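Local coordinates for La-related protein 7 homolog (Schizosaccharomyces pombe, PDB 6TZN), which binds telomerase RNA ter1 specifically and promotes its assembly with the catalytic subunit trt1, this chain being the C-terminal xRRM domain, at residues N11-I16 against K113-M118; Y34-Q39 against P66-T71. One frame throughout, in Å; residues are numbered along the deposited sequence.

Contact 1 of 2, residues N11-I16 against K113-M118; sequences NLLTRI and KNYWRM
Leu13 lays its forked end over one face of the Tyr115 ring, and its two methyls divide that face between them. CD1 sits above the root of the ring, 3.5 Å from Tyr115 CG, and makes a CH-pi contact 3.9 Å from the centroid. CD2 lies farther out toward the rim, 3.7 Å from Tyr115 CE1. The same CD1 also comes within 3.8 Å of Trp116 NE1, so the branched end of one leucine touches two aromatic neighbours. Tyr115 leans toward the strand with CG anti to its backbone N (chi1 176°), and its hydroxyl continues to Asp51, whose carboxylate satisfies the polar end. Trp116 leaves the helix in another direction, yet its indole bends back to the strand: CZ2 of its six-membered ring is 3.9 Å from Leu12 CD1, the two side chains crossing at about a right angle. A water joins the polar atoms, accepting from Trp116 NE1 at 3.0 Å and from Leu12 N at 3.2 Å, so the indole N-H is satisfied although no direct bond links the segments. Phe8 stacks on Trp116. Helix 109-119 is thereby fastened to strand 13-17 by aromatic side chains, an extra C-terminal helix packed against the RRM sheet, as in the xRRM of LARP7 proteins.

Contact 2 of 2, residues Y34-Q39 against P66-T71; sequences YVFSRQ and PLHAET
Phe36 and Thr71 carry most of this helix-to-helix contact, with Gln39 at its margin. The methyl CG2 of Thr71 sits over one face of the Phe36 ring in a CH-pi contact, 3.6 Å from the centroid and 17° off the ring normal, displaced toward CE2 and CZ. A flat phenyl suits this place because it offers a broad surface to a single small methyl. Its CG stands anti to the backbone N (chi1 -162°), which carries the ring across toward helix 66-78. There its edge meets the backbone: His68 O lies near the ring plane, 3.5 Å from Phe36 CE2. The imidazole of His68 comes in obliquely, CD2 3.7 Å from Phe36 CZ, while its ND1 is held by Thr65. Threonine fits because its two branches do separate work. With CG2 turned to the ring, OG1 bonds back to Leu67 O at 2.9 Å, one turn earlier, and shares that carbonyl with Thr71 N from opposite faces of its plane; the buried hydroxyl is thus satisfied within its own helix. Gln39 runs past Thr71 in the opposite direction, its CG 3.9 Å from Thr71 CG2. Replacing Phe36 by an alanine removes the ring and would probably open a gap beside the Thr71 methyl and His68 CD2, leaving Gln39 as the main remaining link between these segments. Apolar and CH-pi contacts, with a carbonyl oxygen at the ring edge, therefore join these nearly perpendicular segments, Thr71 OG1 and His68 ND1 being bonded on their own side.

How the contacts relate
The two contacts lie about 17 Å apart, centre to centre, within one xRRM domain. Along the chain, contact 2 is nested inside the loop that contact 1 closes, and strand 13-17 is followed directly by helix 25-39. Helices 25-39 and 66-78 meet in contact 2, whereas contact 1 brings helix 109-119 to strand 13-17, an inner strand of the four-stranded antiparallel sheet. The contacts touch where Leu12 CD2 comes 3.6 Å from Pro66 N and Thr14 CG2 lies 3.7 Å from Ala69 O. The strand thus packs on helix 66-78 as well as on the C-terminal helix, linking the two-helix layer to the extra helix of this RNA-binding domain.

Contact 1 of 2, residues N11-I16 against K113-M118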
# COMPACT_ATOMS: atom_id res chain seq x y z
N ASN A 11 -3.35 -10.46 9.66
CA ASN A 11 -2.25 -10.23 8.73
C ASN A 11 -2.71 -9.84 7.33
O ASN A 11 -2.02 -10.10 6.34
CB ASN A 11 -1.24 -11.38 8.73
CG ASN A 11 -0.71 -11.66 10.11
OD1 ASN A 11 -0.37 -10.74 10.85
ND2 ASN A 11 -0.66 -12.93 10.49
N LEU A 12 -3.86 -9.16 7.23
CA LEU A 12 -4.38 -8.69 5.95
C LEU A 12 -4.02 -7.25 5.63
O LEU A 12 -4.18 -6.84 4.48
CB LEU A 12 -5.91 -8.80 5.93
CG LEU A 12 -6.57 -10.18 5.96
CD1 LEU A 12 -8.09 -10.02 5.96
CD2 LEU A 12 -6.12 -11.01 4.78
N LEU A 13 -3.55 -6.48 6.61
CA LEU A 13 -3.52 -5.02 6.51
C LEU A 13 -2.10 -4.51 6.34
O LEU A 13 -1.22 -4.86 7.13
CB LEU A 13 -4.12 -4.39 7.77
CG LEU A 13 -5.48 -4.87 8.24
CD1 LEU A 13 -5.83 -4.19 9.56
CD2 LEU A 13 -6.55 -4.59 7.18
N THR A 14 -1.88 -3.66 5.34
CA THR A 14 -0.60 -2.98 5.17
C THR A 14 -0.82 -1.48 5.13
O THR A 14 -1.69 -0.99 4.40
CB THR A 14 0.14 -3.41 3.89
OG1 THR A 14 -0.60 -3.01 2.73
CG2 THR A 14 0.38 -4.91 3.88
N ARG A 15 -0.04 -0.75 5.91
CA ARG A 15 -0.01 0.70 5.80
C ARG A 15 1.00 1.07 4.72
O ARG A 15 2.12 0.56 4.72
CB ARG A 15 0.41 1.32 7.12
CG ARG A 15 0.66 2.82 7.02
CD ARG A 15 0.96 3.42 8.37
NE ARG A 15 -0.28 3.66 9.11
CZ ARG A 15 -0.68 2.94 10.15
NH1 ARG A 15 0.05 1.92 10.58
NH2 ARG A 15 -1.82 3.24 10.75
N ILE A 16 0.58 1.92 3.79
CA ILE A 16 1.47 2.48 2.78
C ILE A 16 1.77 3.91 3.19
O ILE A 16 0.84 4.69 3.44
CB ILE A 16 0.84 2.45 1.38
CG1 ILE A 16 0.25 1.06 1.07
CG2 ILE A 16 1.85 2.90 0.33
CD1 ILE A 16 1.28 -0.03 1.03
N LYS A 113 -6.25 -4.87 15.76
CA LYS A 113 -7.52 -5.11 16.44
C LYS A 113 -8.44 -3.90 16.31
O LYS A 113 -9.64 -4.05 16.05
CB LYS A 113 -7.28 -5.45 17.91
CG LYS A 113 -6.61 -6.80 18.12
CD LYS A 113 -6.29 -7.02 19.60
N ASN A 114 -7.88 -2.69 16.45
CA ASN A 114 -8.70 -1.49 16.40
C ASN A 114 -9.22 -1.21 14.99
O ASN A 114 -10.32 -0.67 14.85
CB ASN A 114 -7.92 -0.29 16.93
CG ASN A 114 -8.83 0.75 17.56
OD1 ASN A 114 -9.46 0.50 18.59
ND2 ASN A 114 -8.91 1.92 16.94
N TYR A 115 -8.46 -1.56 13.95
CA TYR A 115 -8.97 -1.42 12.59
C TYR A 115 -10.27 -2.18 12.42
O TYR A 115 -11.27 -1.64 11.92
CB TYR A 115 -7.93 -1.92 11.58
CG TYR A 115 -8.41 -1.89 10.13
CD1 TYR A 115 -9.19 -2.92 9.60
CD2 TYR A 115 -8.06 -0.84 9.29
CE1 TYR A 115 -9.62 -2.89 8.30
CE2 TYR A 115 -8.48 -0.80 7.98
CZ TYR A 115 -9.26 -1.83 7.48
OH TYR A 115 -9.67 -1.81 6.16
N TRP A 116 -10.28 -3.44 12.84
CA TRP A 116 -11.47 -4.27 12.68
C TRP A 116 -12.58 -3.84 13.63
O TRP A 116 -13.76 -3.89 13.26
CB TRP A 116 -11.10 -5.75 12.81
CG TRP A 116 -10.22 -6.20 11.68
CD1 TRP A 116 -8.88 -6.44 11.72
CD2 TRP A 116 -10.63 -6.45 10.33
NE1 TRP A 116 -8.42 -6.82 10.48
CE2 TRP A 116 -9.48 -6.84 9.61
CE3 TRP A 116 -11.86 -6.38 9.66
CZ2 TRP A 116 -9.52 -7.15 8.25
CZ3 TRP A 116 -11.90 -6.70 8.31
CH2 TRP A 116 -10.74 -7.08 7.62
N ARG A 117 -12.22 -3.41 14.84
CA ARG A 117 -13.22 -2.89 15.78
C ARG A 117 -13.89 -1.64 15.22
O ARG A 117 -15.12 -1.50 15.29
CB ARG A 117 -12.56 -2.60 17.13
CG ARG A 117 -13.48 -1.99 18.17
CD ARG A 117 -12.71 -1.62 19.44
NE ARG A 117 -12.01 -2.78 20.01
CZ ARG A 117 -10.69 -2.94 19.99
NH1 ARG A 117 -9.91 -2.02 19.44
NH2 ARG A 117 -10.15 -4.02 20.53
N MET A 118 -13.10 -0.71 14.67
CA MET A 118 -13.68 0.51 14.11
C MET A 118 -14.48 0.23 12.85
O MET A 118 -15.50 0.89 12.61
CB MET A 118 -12.58 1.54 13.84
CG MET A 118 -12.00 2.16 15.09
SD MET A 118 -13.21 3.13 16.02
CE MET A 118 -13.72 1.97 17.29
O HOH W 1 -6.00 -8.27 9.44

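Contact 2 of 2, residues Y34-Q39 against P66-T71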
# COMPACT_ATOMS: atom_id res chain seq x y z
N TYR A 34 0.95 -2.43 -10.13
CA TYR A 34 2.17 -2.33 -10.91
C TYR A 34 3.36 -2.88 -10.14
O TYR A 34 4.14 -3.69 -10.66
CB TYR A 34 2.38 -0.86 -11.30
CG TYR A 34 3.56 -0.62 -12.20
CD1 TYR A 34 4.85 -0.50 -11.69
CD2 TYR A 34 3.38 -0.53 -13.58
CE1 TYR A 34 5.93 -0.29 -12.53
CE2 TYR A 34 4.46 -0.32 -14.42
CZ TYR A 34 5.72 -0.20 -13.89
OH TYR A 34 6.79 0.01 -14.73
N VAL A 35 3.51 -2.45 -8.89
CA VAL A 35 4.62 -2.90 -8.06
C VAL A 35 4.51 -4.39 -7.74
O VAL A 35 5.50 -5.13 -7.85
CB VAL A 35 4.68 -2.02 -6.79
CG1 VAL A 35 5.68 -2.57 -5.79
CG2 VAL A 35 5.03 -0.59 -7.15
N PHE A 36 3.31 -4.84 -7.38
CA PHE A 36 3.06 -6.24 -7.06
C PHE A 36 3.49 -7.15 -8.20
O PHE A 36 4.12 -8.19 -7.98
CB PHE A 36 1.56 -6.40 -6.79
CG PHE A 36 1.16 -7.66 -6.04
CD1 PHE A 36 1.09 -8.88 -6.69
CD2 PHE A 36 0.80 -7.60 -4.70
CE1 PHE A 36 0.69 -10.03 -6.01
CE2 PHE A 36 0.40 -8.73 -4.02
CZ PHE A 36 0.35 -9.95 -4.68
N SER A 37 3.17 -6.76 -9.44
CA SER A 37 3.48 -7.61 -10.59
C SER A 37 4.98 -7.75 -10.82
O SER A 37 5.40 -8.76 -11.40
CB SER A 37 2.78 -7.09 -11.85
OG SER A 37 3.38 -5.90 -12.32
N ARG A 38 5.79 -6.79 -10.39
CA ARG A 38 7.24 -6.94 -10.45
C ARG A 38 7.78 -7.84 -9.35
O ARG A 38 8.90 -8.34 -9.47
CB ARG A 38 7.94 -5.58 -10.36
CG ARG A 38 8.18 -4.90 -11.69
CD ARG A 38 6.99 -4.09 -12.11
NE ARG A 38 7.05 -3.77 -13.52
CZ ARG A 38 5.98 -3.54 -14.27
NH1 ARG A 38 4.77 -3.57 -13.71
NH2 ARG A 38 6.12 -3.28 -15.56
N GLN A 39 7.01 -8.05 -8.28
CA GLN A 39 7.44 -8.89 -7.17
C GLN A 39 7.12 -10.36 -7.40
O GLN A 39 7.91 -11.24 -7.02
CB GLN A 39 6.78 -8.40 -5.87
CG GLN A 39 7.36 -9.00 -4.61
CD GLN A 39 8.81 -8.61 -4.40
OE1 GLN A 39 9.30 -7.63 -4.97
NE2 GLN A 39 9.51 -9.36 -3.56
N PRO A 66 -3.50 -13.07 3.50
CA PRO A 66 -2.20 -12.70 4.08
C PRO A 66 -1.04 -12.82 3.12
O PRO A 66 -0.08 -12.03 3.20
CB PRO A 66 -2.06 -13.67 5.26
CG PRO A 66 -3.46 -13.99 5.64
CD PRO A 66 -4.21 -14.06 4.33
N LEU A 67 -1.10 -13.77 2.18
CA LEU A 67 -0.03 -13.89 1.19
C LEU A 67 0.09 -12.63 0.34
O LEU A 67 1.20 -12.19 0.03
CB LEU A 67 -0.25 -15.12 0.32
CG LEU A 67 0.84 -15.34 -0.73
CD1 LEU A 67 2.21 -15.48 -0.06
CD2 LEU A 67 0.52 -16.56 -1.59
N HIS A 68 -1.05 -12.04 -0.04
CA HIS A 68 -1.01 -10.78 -0.79
C HIS A 68 -0.35 -9.68 0.03
O HIS A 68 0.48 -8.92 -0.49
CB HIS A 68 -2.43 -10.34 -1.16
CG HIS A 68 -3.07 -11.18 -2.22
ND1 HIS A 68 -3.96 -12.20 -1.94
CD2 HIS A 68 -2.98 -11.13 -3.57
CE1 HIS A 68 -4.37 -12.75 -3.06
NE2 HIS A 68 -3.80 -12.12 -4.07
N ALA A 69 -0.71 -9.57 1.31
CA ALA A 69 -0.12 -8.53 2.16
C ALA A 69 1.38 -8.72 2.29
O ALA A 69 2.14 -7.75 2.22
CB ALA A 69 -0.79 -8.51 3.53
N GLU A 70 1.83 -9.97 2.47
CA GLU A 70 3.26 -10.23 2.57
C GLU A 70 3.98 -9.88 1.27
O GLU A 70 5.09 -9.34 1.30
CB GLU A 70 3.48 -11.71 2.90
CG GLU A 70 4.92 -12.06 3.25
CD GLU A 70 5.09 -13.52 3.62
OE1 GLU A 70 4.50 -14.38 2.92
OE2 GLU A 70 5.80 -13.81 4.60
N THR A 71 3.36 -10.19 0.13
CA THR A 71 3.97 -9.84 -1.15
C THR A 71 4.13 -8.33 -1.28
O THR A 71 5.15 -7.84 -1.78
CB THR A 71 3.11 -10.40 -2.29
OG1 THR A 71 3.03 -11.83 -2.18
CG2 THR A 71 3.67 -10.01 -3.65